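Local coordinates for capsular polysaccharide biosynthesis protein (PDB 4BQN), which binds coenzyme A and probably acts as an acetyltransferase in the biosynthesis of capsular polysaccharide in Burkholderia pseudomallei, at the coenzyme A site. Numbering follows the deposited sequence.

The coenzyme A site. Residues 13-15, 41, 67-69, 72, 97, 99, 101, 159, 163-164, 167, 172, 200-201, 294, 299. With COA (coenzyme A), chain B.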
# COMPACT_ATOMS: atom_id res chain seq x y z
N SER A 13 -9.38 0.11 -0.20
CA SER A 13 -8.50 0.41 0.92
C SER A 13 -8.41 1.92 1.14
O SER A 13 -9.14 2.70 0.49
CB SER A 13 -7.11 -0.13 0.61
OG SER A 13 -6.48 0.67 -0.40
N CYS A 14 -7.49 2.35 1.99
CA CYS A 14 -7.20 3.77 2.14
C CYS A 14 -6.83 4.45 0.80
O CYS A 14 -6.91 5.67 0.67
CB CYS A 14 -6.11 3.99 3.19
SG CYS A 14 -4.45 3.68 2.67
N GLN A 15 -6.44 3.66 -0.20
CA GLN A 15 -6.10 4.19 -1.52
C GLN A 15 -7.32 4.69 -2.26
O GLN A 15 -7.18 5.53 -3.17
CB GLN A 15 -5.38 3.12 -2.35
CG GLN A 15 -4.05 2.71 -1.71
CD GLN A 15 -3.46 1.44 -2.28
OE1 GLN A 15 -3.92 0.91 -3.32
NE2 GLN A 15 -2.42 0.94 -1.62
N CYS A 41 -12.81 0.11 3.24
CA CYS A 41 -13.13 -1.20 3.75
C CYS A 41 -12.68 -1.43 5.20
O CYS A 41 -13.29 -2.23 5.91
CB CYS A 41 -12.52 -2.28 2.84
SG CYS A 41 -10.71 -2.29 2.76
N PRO A 67 -10.29 -4.79 -5.25
CA PRO A 67 -10.74 -6.10 -4.77
C PRO A 67 -10.69 -6.24 -3.23
O PRO A 67 -9.69 -5.88 -2.61
CB PRO A 67 -9.74 -7.06 -5.42
CG PRO A 67 -9.36 -6.39 -6.70
CD PRO A 67 -9.23 -4.93 -6.27
N VAL A 68 -11.78 -6.73 -2.64
CA VAL A 68 -11.83 -6.97 -1.19
C VAL A 68 -12.55 -8.29 -0.98
O VAL A 68 -13.72 -8.44 -1.35
CB VAL A 68 -12.58 -5.85 -0.41
CG1 VAL A 68 -12.60 -6.18 1.08
CG2 VAL A 68 -11.95 -4.49 -0.63
N SER A 69 -11.86 -9.24 -0.36
CA SER A 69 -12.38 -10.58 -0.16
C SER A 69 -13.52 -10.60 0.86
O SER A 69 -13.63 -9.72 1.71
CB SER A 69 -11.28 -11.52 0.35
OG SER A 69 -10.94 -11.20 1.69
N TYR A 72 -12.19 -10.95 4.61
CA TYR A 72 -11.63 -9.80 5.32
C TYR A 72 -12.49 -9.38 6.52
O TYR A 72 -12.03 -9.41 7.67
CB TYR A 72 -11.43 -8.63 4.34
CG TYR A 72 -10.99 -7.34 5.00
CD1 TYR A 72 -9.84 -7.29 5.82
CD2 TYR A 72 -11.73 -6.17 4.81
CE1 TYR A 72 -9.44 -6.11 6.42
CE2 TYR A 72 -11.33 -4.99 5.41
CZ TYR A 72 -10.20 -4.97 6.21
OH TYR A 72 -9.80 -3.81 6.79
N TYR A 97 -4.90 -2.96 -6.13
CA TYR A 97 -4.48 -2.63 -4.78
C TYR A 97 -2.95 -2.53 -4.83
O TYR A 97 -2.24 -3.53 -5.09
CB TYR A 97 -4.94 -3.68 -3.78
CG TYR A 97 -4.43 -3.40 -2.39
CD1 TYR A 97 -4.85 -2.26 -1.69
CD2 TYR A 97 -3.50 -4.23 -1.79
CE1 TYR A 97 -4.38 -1.99 -0.42
CE2 TYR A 97 -3.02 -3.97 -0.51
CZ TYR A 97 -3.46 -2.84 0.16
OH TYR A 97 -3.02 -2.56 1.42
N HIS A 99 0.61 -2.43 -3.63
CA HIS A 99 1.43 -2.87 -2.51
C HIS A 99 2.79 -3.21 -3.09
O HIS A 99 2.88 -3.89 -4.12
CB HIS A 99 0.75 -4.05 -1.81
CG HIS A 99 1.53 -4.65 -0.69
ND1 HIS A 99 1.07 -4.64 0.62
CD2 HIS A 99 2.70 -5.32 -0.67
CE1 HIS A 99 1.94 -5.29 1.38
NE2 HIS A 99 2.94 -5.71 0.62
N GLU A 101 6.91 -3.83 -1.58
CA GLU A 101 7.87 -3.87 -0.46
C GLU A 101 9.29 -3.53 -0.90
O GLU A 101 10.21 -3.60 -0.10
CB GLU A 101 7.81 -5.25 0.23
CG GLU A 101 6.45 -5.49 0.85
CD GLU A 101 6.27 -6.88 1.38
OE1 GLU A 101 7.29 -7.53 1.71
OE2 GLU A 101 5.11 -7.32 1.43
N TRP A 159 9.88 -10.69 -6.92
CA TRP A 159 8.82 -11.17 -6.06
C TRP A 159 7.71 -10.11 -5.95
O TRP A 159 6.52 -10.43 -6.02
CB TRP A 159 9.36 -11.56 -4.69
CG TRP A 159 8.33 -12.02 -3.75
CD1 TRP A 159 7.84 -13.30 -3.62
CD2 TRP A 159 7.66 -11.23 -2.75
NE1 TRP A 159 6.89 -13.34 -2.62
CE2 TRP A 159 6.76 -12.09 -2.07
CE3 TRP A 159 7.73 -9.88 -2.38
CZ2 TRP A 159 5.94 -11.63 -1.02
CZ3 TRP A 159 6.91 -9.43 -1.33
CH2 TRP A 159 6.02 -10.31 -0.68
N GLU A 163 3.81 -10.78 -7.02
CA GLU A 163 2.66 -10.63 -6.12
C GLU A 163 1.54 -9.79 -6.75
O GLU A 163 0.35 -10.08 -6.55
CB GLU A 163 3.09 -10.00 -4.80
CG GLU A 163 3.92 -10.94 -3.93
CD GLU A 163 3.16 -12.18 -3.49
OE1 GLU A 163 2.03 -12.06 -2.97
OE2 GLU A 163 3.68 -13.28 -3.66
N LEU A 164 1.92 -8.74 -7.46
CA LEU A 164 0.95 -7.93 -8.19
C LEU A 164 0.33 -8.71 -9.35
O LEU A 164 -0.88 -8.70 -9.53
CB LEU A 164 1.59 -6.63 -8.68
CG LEU A 164 2.02 -5.63 -7.59
CD1 LEU A 164 2.72 -4.44 -8.21
CD2 LEU A 164 0.82 -5.17 -6.78
N ARG A 167 -2.20 -11.22 -8.18
CA ARG A 167 -3.43 -10.58 -7.75
C ARG A 167 -4.27 -10.03 -8.89
O ARG A 167 -5.48 -9.86 -8.74
CB ARG A 167 -3.15 -9.52 -6.69
CG ARG A 167 -3.02 -10.14 -5.32
CD ARG A 167 -2.65 -9.10 -4.27
NE ARG A 167 -2.42 -9.72 -2.97
CZ ARG A 167 -1.31 -10.37 -2.63
NH1 ARG A 167 -0.32 -10.50 -3.51
NH2 ARG A 167 -1.18 -10.90 -1.42
N ASN A 172 -9.78 -12.63 -5.14
CA ASN A 172 -10.55 -11.97 -4.07
C ASN A 172 -11.64 -11.03 -4.57
O ASN A 172 -12.28 -10.33 -3.76
CB ASN A 172 -9.62 -11.26 -3.07
CG ASN A 172 -8.75 -10.20 -3.73
OD1 ASN A 172 -8.44 -10.29 -4.92
ND2 ASN A 172 -8.33 -9.20 -2.95
N ASN A 200 2.10 0.12 1.31
CA ASN A 200 0.74 0.27 0.76
C ASN A 200 0.25 1.72 0.72
O ASN A 200 -0.95 1.99 0.57
CB ASN A 200 -0.24 -0.68 1.48
CG ASN A 200 -0.21 -0.48 2.98
OD1 ASN A 200 0.09 0.62 3.44
ND2 ASN A 200 -0.48 -1.53 3.74
N HIS A 201 1.19 2.66 0.79
CA HIS A 201 0.88 4.08 0.62
C HIS A 201 1.66 4.68 -0.55
O HIS A 201 2.77 5.17 -0.38
CB HIS A 201 1.19 4.88 1.88
CG HIS A 201 0.23 4.66 3.01
ND1 HIS A 201 0.38 5.28 4.23
CD2 HIS A 201 -0.87 3.87 3.13
CE1 HIS A 201 -0.59 4.92 5.04
NE2 HIS A 201 -1.38 4.07 4.40
N ARG A 294 5.68 -16.07 9.55
CA ARG A 294 4.68 -15.77 8.53
C ARG A 294 5.22 -14.80 7.48
O ARG A 294 5.04 -15.02 6.28
CB ARG A 294 3.41 -15.22 9.18
CG ARG A 294 2.24 -15.05 8.21
CD ARG A 294 1.00 -14.65 8.98
NE ARG A 294 -0.21 -14.62 8.17
CZ ARG A 294 -0.66 -13.55 7.53
NH1 ARG A 294 0.02 -12.41 7.58
NH2 ARG A 294 -1.79 -13.62 6.85
N ARG A 299 9.58 -14.78 1.74
CA ARG A 299 10.49 -13.65 1.54
C ARG A 299 11.90 -14.07 1.92
O ARG A 299 12.38 -13.76 3.02
CB ARG A 299 10.03 -12.43 2.37
CG ARG A 299 8.64 -11.91 2.01
CD ARG A 299 8.26 -10.76 2.92
NE ARG A 299 6.98 -10.12 2.59
CZ ARG A 299 5.78 -10.56 2.97
NH1 ARG A 299 5.65 -11.69 3.67
NH2 ARG A 299 4.70 -9.87 2.64
N1A COA B . 2.38 -8.34 -1.86
C2A COA B . 2.41 -8.87 -0.61
N3A COA B . 1.37 -8.79 0.23
C4A COA B . 0.22 -8.20 -0.18
C5A COA B . 0.12 -7.62 -1.51
C6A COA B . 1.30 -7.73 -2.37
N6A COA B . 1.28 -7.20 -3.61
N7A COA B . -1.11 -7.09 -1.66
C8A COA B . -1.77 -7.33 -0.49
N9A COA B . -0.96 -7.96 0.39
C1B COA B . -1.28 -8.44 1.74
C2B COA B . -2.25 -7.58 2.53
O2B COA B . -1.55 -6.55 3.22
C3B COA B . -2.85 -8.64 3.45
O3B COA B . -1.87 -8.90 4.47
P3B COA B . -2.21 -9.74 5.80
O7A COA B . -0.96 -9.60 6.63
O8A COA B . -3.40 -9.04 6.39
O9A COA B . -2.49 -11.15 5.34
C4B COA B . -2.94 -9.87 2.55
O4B COA B . -1.97 -9.68 1.52
C5B COA B . -4.32 -10.09 1.92
O5B COA B . -4.66 -8.89 1.22
P1A COA B . -5.27 -8.92 -0.24
O1A COA B . -5.33 -7.49 -0.69
O2A COA B . -4.52 -9.88 -1.12
O3A COA B . -6.74 -9.52 -0.11
P2A COA B . -8.07 -9.13 0.71
O4A COA B . -8.32 -10.24 1.70
O5A COA B . -9.12 -8.86 -0.33
O6A COA B . -7.74 -7.80 1.53
CBP COA B . -7.26 -5.52 2.10
CCP COA B . -7.82 -6.46 1.02
CDP COA B . -7.31 -4.08 1.61
CEP COA B . -8.17 -5.61 3.31
CAP COA B . -5.81 -5.97 2.42
OAP COA B . -4.96 -5.68 1.31
C9P COA B . -5.16 -5.42 3.68
O9P COA B . -5.36 -5.96 4.76
N8P COA B . -4.32 -4.39 3.56
C7P COA B . -3.60 -3.84 4.71
C6P COA B . -4.44 -3.00 5.65
C5P COA B . -4.97 -1.82 4.88
O5P COA B . -6.05 -1.87 4.31
N4P COA B . -4.20 -0.75 4.87
C3P COA B . -4.57 0.45 4.18
C2P COA B . -3.49 0.81 3.18
S1P COA B . -4.21 1.86 1.98
O HOH W 1 3.92 -6.37 -4.59
O HOH W 2 -1.01 -4.07 2.26
O HOH W 3 -1.40 -6.02 -4.26
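In this WcbI-family enzyme the coenzyme A pocket holds the ligand, which is partly occupied, from adenine to thiol. At the thiol end Cys14 SG is joined to COA S1P at 2.0 Å, a mixed disulfide that fixes this end at Cys14; this is consistent with a reaction centre there but does not establish one, and the disulfide may have formed during purification or crystallisation. The His99 imidazole, its CG anti to the backbone N (chi1 177°), stacks on the six-membered ring of the COA adenine, the His99 and COA ring planes 14° apart and their centroids 3.5 Å apart. The Arg167 guanidinium lies flat over the other face, its centre above C5A and NH2 in cation-pi contact with both purine rings. His99 is fixed in rotation by its ring edge: His99 NE2 gives a nearly straight in-plane bond to the anti lone pair of Glu101 OE2 (2.8 Å), while Arg299, side-on through NE and NH2, takes the syn lone pairs of both Glu101 oxygens. This charged pair may favour a polarised imidazole. The adenine edge is met through water, which may contribute to base recognition: N6A meets water 1, bonded to the His99 carbonyl O, and water 3, bonded to N7A and the Tyr97 carbonyl O. Arg167 NE, in the guanidinium plane, also bonds alpha-phosphate COA O2A at 2.8 Å, while Glu163 OE1 holds NH1. Beta-phosphate COA O5A accepts from both Ser69 N and Asn172 ND2, the latter bond 2.8 Å long and 172° at H; Ser69 OG bonds O4A. The 3'-phosphate, which distinguishes coenzyme A from its dephospho form, is gripped end-on by extended Arg294, Arg294 NH2 reaching COA O9A at 3.0 Å and NH1 O7A. Along the pantetheine, methyl COA CEP sits centrally over the Tyr72 ring, and amide N8P donates to Tyr97 OH.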